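Local coordinates for protein sifA (Salmonella typhimurium, PDB 3CXB), which is a secreted effector that alters host cell physiology, interacts with host PLEKHM2 and is required for endosomal tubulation and the formation of Salmonella-induced filaments during intracellular replication, at residues N107-I112 / E122-L127; K209-I214 / T230-F235. All coordinates share one frame; numbering follows the deposited sequence.

Interaction 1 (N107-I112 / E122-L127); sequences NELLRI and EVMGNL
Two backbone hydrogen bonds lock Arg111 and Glu122 together as an antiparallel hydrogen-bonded pair. Glu122 N reaches Arg111 O at 2.7 Å within the carbonyl plane, and Arg111 N returns to Glu122 O at 3.0 Å from above the plane. Beyond the next pair, Leu110 with Val123, Met124 N bonds to Leu109 O (2.9 Å). There a type I' turn from Val123 to Asn126 reverses the chain; Gly125 has positive phi (101°), where a side chain would jam against the preceding carbonyl, and Asn126 ND2 joins Asn126 N on Val123 O. A water accepts from Gly125 N and donates to Glu108 O, bridging the segments past the last direct bond.

On one face the extended Arg111 chain, CG anti to the backbone N (chi1 -177°), runs alongside Glu122. Arg111 NE forms a salt bridge with Glu122 OE2 at 3.6 Å, the carboxylate plane turned 75° from the guanidinium, while Arg111 NH2 pairs with Glu108 OE1 (3.0 Å). One arginine thus serves two acids and probably offsets their mutual repulsion. On the other face Leu110 CD1 meets Val123 CG2 at 3.9 Å. Met124, folded at chi2 and chi3, brings CE to Leu109 CD2.

Leu109 and Leu110 form a classic beta bulge opposite Ile100 of strand 96-101. Helix 42-54 covers Leu110 and Val123 through Leu54, and helix 25-34 packs on Leu109 and Met124; Arg99 is a second partner of Glu108.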
ATOM      1  N   ASN A 107      12.809  -4.748 -26.205  1.00117.56           N
ATOM      2  CA  ASN A 107      13.351  -3.856 -25.179  1.00111.33           C
ATOM      3  C   ASN A 107      12.322  -3.336 -24.158  1.00 98.37           C
ATOM      4  O   ASN A 107      11.186  -3.821 -24.082  1.00100.99           O
ATOM      5  CB  ASN A 107      14.082  -2.666 -25.832  1.00122.10           C
ATOM      6  CG  ASN A 107      15.298  -3.093 -26.658  1.00131.97           C
ATOM      7  OD1 ASN A 107      16.251  -3.682 -26.137  1.00138.84           O
ATOM      8  ND2 ASN A 107      15.269  -2.785 -27.948  1.00139.40           N
ATOM      9  N   GLU A 108      12.736  -2.343 -23.377  1.00 88.63           N
ATOM     10  CA  GLU A 108      11.888  -1.770 -22.342  1.00 77.55           C
ATOM     11  C   GLU A 108      11.517  -0.313 -22.573  1.00 73.12           C
ATOM     12  O   GLU A 108      12.383   0.539 -22.761  1.00 74.07           O
ATOM     13  CB  GLU A 108      12.580  -1.889 -20.991  1.00 75.27           C
ATOM     14  CG  GLU A 108      12.967  -3.305 -20.617  1.00 68.23           C
ATOM     15  CD  GLU A 108      13.712  -3.365 -19.305  1.00 62.50           C
ATOM     16  OE1 GLU A 108      13.872  -4.477 -18.766  1.00 58.70           O
ATOM     17  OE2 GLU A 108      14.145  -2.299 -18.814  1.00 57.45           O
ATOM     18  N   LEU A 109      10.216  -0.038 -22.541  1.00 66.40           N
ATOM     19  CA  LEU A 109       9.683   1.307 -22.731  1.00 57.13           C
ATOM     20  C   LEU A 109       9.780   2.141 -21.443  1.00 52.80           C
ATOM     21  O   LEU A 109      10.079   3.347 -21.475  1.00 50.12           O
ATOM     22  CB  LEU A 109       8.226   1.215 -23.184  1.00 56.35           C
ATOM     23  CG  LEU A 109       7.977   0.649 -24.590  1.00 55.08           C
ATOM     24  CD1 LEU A 109       6.499   0.637 -24.854  1.00 54.26           C
ATOM     25  CD2 LEU A 109       8.700   1.488 -25.659  1.00 56.61           C
ATOM     26  N   LEU A 110       9.534   1.484 -20.316  1.00 45.76           N
ATOM     27  CA  LEU A 110       9.586   2.122 -19.009  1.00 41.16           C
ATOM     28  C   LEU A 110      10.033   1.069 -18.019  1.00 38.99           C
ATOM     29  O   LEU A 110       9.476  -0.019 -17.960  1.00 39.59           O
ATOM     30  CB  LEU A 110       8.201   2.653 -18.631  1.00 41.46           C
ATOM     31  CG  LEU A 110       8.011   3.400 -17.307  1.00 39.87           C
ATOM     32  CD1 LEU A 110       8.707   4.748 -17.388  1.00 39.46           C
ATOM     33  CD2 LEU A 110       6.533   3.586 -17.021  1.00 35.73           C
ATOM     34  N   ARG A 111      11.048   1.395 -17.239  1.00 38.95           N
ATOM     35  CA  ARG A 111      11.579   0.449 -16.275  1.00 37.72           C
ATOM     36  C   ARG A 111      11.583   1.061 -14.882  1.00 34.30           C
ATOM     37  O   ARG A 111      12.064   2.168 -14.693  1.00 33.54           O
ATOM     38  CB  ARG A 111      13.006   0.089 -16.678  1.00 43.62           C
ATOM     39  CG  ARG A 111      13.689  -0.946 -15.803  1.00 48.57           C
ATOM     40  CD  ARG A 111      15.154  -1.107 -16.216  1.00 54.79           C
ATOM     41  NE  ARG A 111      15.880  -1.971 -15.290  1.00 61.15           N
ATOM     42  CZ  ARG A 111      15.663  -3.276 -15.168  1.00 63.20           C
ATOM     43  NH1 ARG A 111      16.359  -3.991 -14.290  1.00 65.91           N
ATOM     44  NH2 ARG A 111      14.765  -3.868 -15.943  1.00 63.37           N
ATOM     45  N   ILE A 112      11.050   0.341 -13.905  1.00 32.18           N
ATOM     46  CA  ILE A 112      11.019   0.821 -12.529  1.00 33.05           C
ATOM     47  C   ILE A 112      11.638  -0.253 -11.669  1.00 32.54           C
ATOM     48  O   ILE A 112      11.154  -1.390 -11.649  1.00 35.78           O
ATOM     49  CB  ILE A 112       9.584   1.030 -12.012  1.00 29.37           C
ATOM     50  CG1 ILE A 112       8.933   2.243 -12.686  1.00 31.40           C
ATOM     51  CG2 ILE A 112       9.606   1.225 -10.512  1.00 27.49           C
ATOM     52  CD1 ILE A 112       7.425   2.379 -12.382  1.00 26.07           C
ATOM     53  N   GLU A 122      13.479   4.324 -15.512  1.00 46.80           N
ATOM     54  CA  GLU A 122      14.078   4.610 -16.818  1.00 51.35           C
ATOM     55  C   GLU A 122      12.983   4.816 -17.871  1.00 50.47           C
ATOM     56  O   GLU A 122      11.924   4.190 -17.818  1.00 50.73           O
ATOM     57  CB  GLU A 122      15.013   3.481 -17.240  1.00 57.28           C
ATOM     58  CG  GLU A 122      16.251   3.368 -16.379  1.00 65.55           C
ATOM     59  CD  GLU A 122      17.088   2.161 -16.723  1.00 71.62           C
ATOM     60  OE1 GLU A 122      17.597   2.074 -17.867  1.00 74.02           O
ATOM     61  OE2 GLU A 122      17.232   1.291 -15.838  1.00 76.98           O
ATOM     62  N   VAL A 123      13.229   5.714 -18.814  1.00 50.19           N
ATOM     63  CA  VAL A 123      12.260   6.005 -19.854  1.00 51.37           C
ATOM     64  C   VAL A 123      12.946   5.850 -21.185  1.00 54.10           C
ATOM     65  O   VAL A 123      13.767   6.689 -21.562  1.00 55.52           O
ATOM     66  CB  VAL A 123      11.741   7.443 -19.768  1.00 50.10           C
ATOM     67  CG1 VAL A 123      10.814   7.714 -20.938  1.00 47.58           C
ATOM     68  CG2 VAL A 123      11.012   7.666 -18.449  1.00 48.72           C
ATOM     69  N   MET A 124      12.598   4.777 -21.893  1.00 57.13           N
ATOM     70  CA  MET A 124      13.183   4.468 -23.196  1.00 57.36           C
ATOM     71  C   MET A 124      14.648   4.115 -23.023  1.00 55.65           C
ATOM     72  O   MET A 124      15.431   4.200 -23.964  1.00 55.88           O
ATOM     73  CB  MET A 124      13.050   5.661 -24.156  1.00 60.53           C
ATOM     74  CG  MET A 124      11.607   6.125 -24.431  1.00 64.47           C
ATOM     75  SD  MET A 124      10.477   4.778 -24.875  1.00 66.10           S
ATOM     76  CE  MET A 124      11.372   4.089 -26.297  1.00 69.71           C
ATOM     77  N   GLY A 125      15.007   3.724 -21.804  1.00 56.13           N
ATOM     78  CA  GLY A 125      16.376   3.349 -21.501  1.00 53.40           C
ATOM     79  C   GLY A 125      17.124   4.453 -20.787  1.00 52.92           C
ATOM     80  O   GLY A 125      18.257   4.249 -20.383  1.00 55.58           O
ATOM     81  N   ASN A 126      16.499   5.617 -20.625  1.00 49.44           N
ATOM     82  CA  ASN A 126      17.137   6.758 -19.958  1.00 46.60           C
ATOM     83  C   ASN A 126      16.857   6.787 -18.458  1.00 44.60           C
ATOM     84  O   ASN A 126      15.717   6.646 -18.029  1.00 44.13           O
ATOM     85  CB  ASN A 126      16.640   8.046 -20.597  1.00 45.81           C
ATOM     86  CG  ASN A 126      16.814   8.034 -22.091  1.00 46.04           C
ATOM     87  OD1 ASN A 126      17.939   8.077 -22.589  1.00 43.35           O
ATOM     88  ND2 ASN A 126      15.703   7.945 -22.822  1.00 46.14           N
ATOM     89  N   LEU A 127      17.888   6.977 -17.648  1.00 41.43           N
ATOM     90  CA  LEU A 127      17.676   6.992 -16.207  1.00 39.59           C
ATOM     91  C   LEU A 127      17.021   8.310 -15.888  1.00 39.15           C
ATOM     92  O   LEU A 127      17.615   9.352 -16.129  1.00 42.24           O
ATOM     93  CB  LEU A 127      19.011   6.860 -15.493  1.00 36.80           C
ATOM     94  CG  LEU A 127      19.060   7.158 -14.003  1.00 37.17           C
ATOM     95  CD1 LEU A 127      18.080   6.285 -13.260  1.00 36.67           C
ATOM     96  CD2 LEU A 127      20.479   6.942 -13.506  1.00 35.41           C
TER
HETATM   97  O   HOH W   1      13.233   2.383 -20.189  1.00 34.22           O

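Interaction 2 (K209-I214 / T230-F235); sequences KIQSGI and TQQNAF
Neighbouring helices 197-220 and 228-241 meet here as a near-antiparallel pair, joined by a short connection: the axes of their segments 209-214 and 230-235 run at 147° and approach to 10.0 Å. Ile210, Gln211 and Ile214 meet Gln231, Ala234 and Phe235 in a mostly apolar interface with a polar margin; of these, Ile210, Ile214 and Ala234 point their side chains straight across.

Phe235 is the most heavily engaged residue. Its CG lies anti to the backbone N (chi1 174°), which carries the ring across to the other helix, where the Ile210 and Gln211 side chains run roughly perpendicular to that of Phe235. Ile210 brings the CG2 branch to Phe235 CD1 at 3.8 Å. From Gln211, bent at chi2, CG lies 3.7 Å from Phe235 CE1, and the amide, its plane 58° from that of the ring, sets NE2 nearest to CD1 and CG of Phe235.

One turn further along, Ile214 divides its two branches: CD1 ends against the Ala234 methyl, CB, at 3.7 Å, and CG2 lies 4.0 Å from Gln231 CB.

A water completes the margin. It accepts from Gln211 NE2 (3.2 Å) and donates to Gln232 OE1 (3.0 Å), with a weak bond to Gln231 O, so the polar link between the helices is indirect. The Gln231 amide turns back to Ile226 O instead.

Helix 307-324 touches both partners, Ile310 meeting Ile210 and Leu321 meeting Thr230, while Lys209 forms a salt bridge with Asp296 of helix 283-303.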
ATOM      1  N   LYS A 209      -9.654   1.869  11.913  1.00 40.66           N
ATOM      2  CA  LYS A 209      -8.601   2.848  11.687  1.00 38.34           C
ATOM      3  C   LYS A 209      -9.160   4.235  12.005  1.00 38.97           C
ATOM      4  O   LYS A 209      -8.503   5.069  12.638  1.00 35.86           O
ATOM      5  CB  LYS A 209      -8.148   2.799  10.228  1.00 37.65           C
ATOM      6  CG  LYS A 209      -6.654   2.900  10.022  1.00 37.72           C
ATOM      7  CD  LYS A 209      -5.935   1.798  10.755  1.00 39.60           C
ATOM      8  CE  LYS A 209      -4.515   1.629  10.231  1.00 42.45           C
ATOM      9  NZ  LYS A 209      -3.679   0.805  11.158  1.00 43.49           N
ATOM     10  N   ILE A 210     -10.391   4.470  11.578  1.00 39.72           N
ATOM     11  CA  ILE A 210     -11.026   5.752  11.823  1.00 40.37           C
ATOM     12  C   ILE A 210     -11.183   5.970  13.315  1.00 45.30           C
ATOM     13  O   ILE A 210     -11.051   7.093  13.798  1.00 46.68           O
ATOM     14  CB  ILE A 210     -12.399   5.863  11.119  1.00 37.81           C
ATOM     15  CG1 ILE A 210     -12.195   5.853   9.598  1.00 33.35           C
ATOM     16  CG2 ILE A 210     -13.062   7.168  11.516  1.00 32.85           C
ATOM     17  CD1 ILE A 210     -13.432   5.620   8.796  1.00 29.99           C
ATOM     18  N   GLN A 211     -11.455   4.899  14.052  1.00 49.39           N
ATOM     19  CA  GLN A 211     -11.600   5.021  15.503  1.00 55.82           C
ATOM     20  C   GLN A 211     -10.271   5.318  16.209  1.00 56.39           C
ATOM     21  O   GLN A 211     -10.223   6.137  17.125  1.00 53.22           O
ATOM     22  CB  GLN A 211     -12.226   3.755  16.091  1.00 62.84           C
ATOM     23  CG  GLN A 211     -13.729   3.867  16.275  1.00 72.76           C
ATOM     24  CD  GLN A 211     -14.122   5.056  17.153  1.00 77.01           C
ATOM     25  OE1 GLN A 211     -13.664   5.181  18.291  1.00 80.61           O
ATOM     26  NE2 GLN A 211     -14.970   5.932  16.626  1.00 80.35           N
ATOM     27  N   SER A 212      -9.196   4.646  15.792  1.00 56.49           N
ATOM     28  CA  SER A 212      -7.887   4.888  16.387  1.00 53.80           C
ATOM     29  C   SER A 212      -7.570   6.370  16.203  1.00 53.13           C
ATOM     30  O   SER A 212      -7.282   7.076  17.173  1.00 51.83           O
ATOM     31  CB  SER A 212      -6.831   4.031  15.706  1.00 51.46           C
ATOM     32  OG  SER A 212      -7.281   2.694  15.630  1.00 54.94           O
ATOM     33  N   GLY A 213      -7.646   6.845  14.964  1.00 50.48           N
ATOM     34  CA  GLY A 213      -7.375   8.247  14.717  1.00 50.38           C
ATOM     35  C   GLY A 213      -8.129   9.169  15.668  1.00 50.64           C
ATOM     36  O   GLY A 213      -7.580  10.149  16.172  1.00 52.65           O
ATOM     37  N   ILE A 214      -9.395   8.858  15.926  1.00 51.74           N
ATOM     38  CA  ILE A 214     -10.201   9.687  16.806  1.00 51.91           C
ATOM     39  C   ILE A 214      -9.625   9.673  18.208  1.00 51.42           C
ATOM     40  O   ILE A 214      -9.231  10.709  18.738  1.00 50.58           O
ATOM     41  CB  ILE A 214     -11.671   9.194  16.877  1.00 52.75           C
ATOM     42  CG1 ILE A 214     -12.275   9.156  15.473  1.00 52.04           C
ATOM     43  CG2 ILE A 214     -12.505  10.132  17.761  1.00 48.96           C
ATOM     44  CD1 ILE A 214     -12.258  10.506  14.779  1.00 55.35           C
ATOM     45  N   THR A 230     -18.766  15.144  19.466  1.00 53.91           N
ATOM     46  CA  THR A 230     -17.936  15.456  18.307  1.00 54.04           C
ATOM     47  C   THR A 230     -17.160  14.203  17.939  1.00 53.85           C
ATOM     48  O   THR A 230     -16.986  13.882  16.762  1.00 55.87           O
ATOM     49  CB  THR A 230     -16.892  16.550  18.595  1.00 54.90           C
ATOM     50  OG1 THR A 230     -17.493  17.623  19.330  1.00 57.05           O
ATOM     51  CG2 THR A 230     -16.330  17.091  17.275  1.00 55.92           C
ATOM     52  N   GLN A 231     -16.704  13.479  18.948  1.00 52.51           N
ATOM     53  CA  GLN A 231     -15.955  12.275  18.676  1.00 56.60           C
ATOM     54  C   GLN A 231     -16.773  11.325  17.839  1.00 60.47           C
ATOM     55  O   GLN A 231     -16.243  10.687  16.929  1.00 60.26           O
ATOM     56  CB  GLN A 231     -15.524  11.600  19.974  1.00 56.68           C
ATOM     57  CG  GLN A 231     -14.423  12.371  20.682  1.00 57.57           C
ATOM     58  CD  GLN A 231     -14.025  11.752  21.992  1.00 57.12           C
ATOM     59  OE1 GLN A 231     -13.677  10.569  22.050  1.00 56.20           O
ATOM     60  NE2 GLN A 231     -14.066  12.549  23.059  1.00 57.30           N
ATOM     61  N   GLN A 232     -18.068  11.234  18.127  1.00 63.06           N
ATOM     62  CA  GLN A 232     -18.913  10.327  17.363  1.00 62.46           C
ATOM     63  C   GLN A 232     -19.289  10.945  16.023  1.00 57.61           C
ATOM     64  O   GLN A 232     -19.415  10.243  15.015  1.00 55.56           O
ATOM     65  CB  GLN A 232     -20.170   9.950  18.151  1.00 68.04           C
ATOM     66  CG  GLN A 232     -20.881   8.724  17.580  1.00 77.75           C
ATOM     67  CD  GLN A 232     -20.004   7.478  17.592  1.00 83.12           C
ATOM     68  OE1 GLN A 232     -18.810   7.542  17.297  1.00 87.64           O
ATOM     69  NE2 GLN A 232     -20.597   6.335  17.924  1.00 87.80           N
ATOM     70  N   ASN A 233     -19.459  12.261  16.009  1.00 53.93           N
ATOM     71  CA  ASN A 233     -19.796  12.935  14.774  1.00 51.41           C
ATOM     72  C   ASN A 233     -18.663  12.724  13.769  1.00 48.34           C
ATOM     73  O   ASN A 233     -18.910  12.419  12.605  1.00 48.87           O
ATOM     74  CB  ASN A 233     -20.037  14.425  15.035  1.00 56.06           C
ATOM     75  CG  ASN A 233     -21.458  14.714  15.532  1.00 58.54           C
ATOM     76  OD1 ASN A 233     -21.989  14.014  16.404  1.00 58.51           O
ATOM     77  ND2 ASN A 233     -22.076  15.754  14.976  1.00 58.66           N
ATOM     78  N   ALA A 234     -17.421  12.850  14.223  1.00 44.15           N
ATOM     79  CA  ALA A 234     -16.283  12.659  13.331  1.00 40.44           C
ATOM     80  C   ALA A 234     -16.290  11.234  12.792  1.00 39.02           C
ATOM     81  O   ALA A 234     -16.170  11.012  11.582  1.00 36.23           O
ATOM     82  CB  ALA A 234     -14.958  12.943  14.072  1.00 38.14           C
ATOM     83  N   PHE A 235     -16.431  10.264  13.692  1.00 38.37           N
ATOM     84  CA  PHE A 235     -16.463   8.868  13.275  1.00 40.20           C
ATOM     85  C   PHE A 235     -17.534   8.567  12.218  1.00 43.35           C
ATOM     86  O   PHE A 235     -17.280   7.836  11.262  1.00 44.64           O
ATOM     87  CB  PHE A 235     -16.732   7.937  14.440  1.00 36.04           C
ATOM     88  CG  PHE A 235     -16.902   6.512  14.011  1.00 34.48           C
ATOM     89  CD1 PHE A 235     -15.787   5.710  13.776  1.00 30.19           C
ATOM     90  CD2 PHE A 235     -18.177   5.977  13.803  1.00 32.10           C
ATOM     91  CE1 PHE A 235     -15.934   4.392  13.350  1.00 28.94           C
ATOM     92  CE2 PHE A 235     -18.332   4.648  13.372  1.00 29.19           C
ATOM     93  CZ  PHE A 235     -17.210   3.859  13.146  1.00 26.03           C
TER
HETATM   94  O   HOH W   2     -16.098   8.377  18.385  1.00 60.14           O

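From the N terminus, the chain passes several helices and strands 84-87 and 96-101 before interaction 1 closes a short loop: nine residues separate its segments, six of them in strand, completing the hairpin of strands 108-114 and 118-123 and turning the chain into strand 126-132. The three-stranded sheet 145-153, 158-167 and 174-177 follows, then helix 180-187. Interaction 2 next closes a loop: fifteen residues separate its segments, eight of them helical. The two loops are in series, neither nesting nor crossing. The centres of the two contacts lie about 44 Å apart, on opposite sides of the chain's centre, with nearest atoms about 25 Å apart; interaction 1 belongs to the five-stranded sheet, interaction 2 to the C-terminal helices.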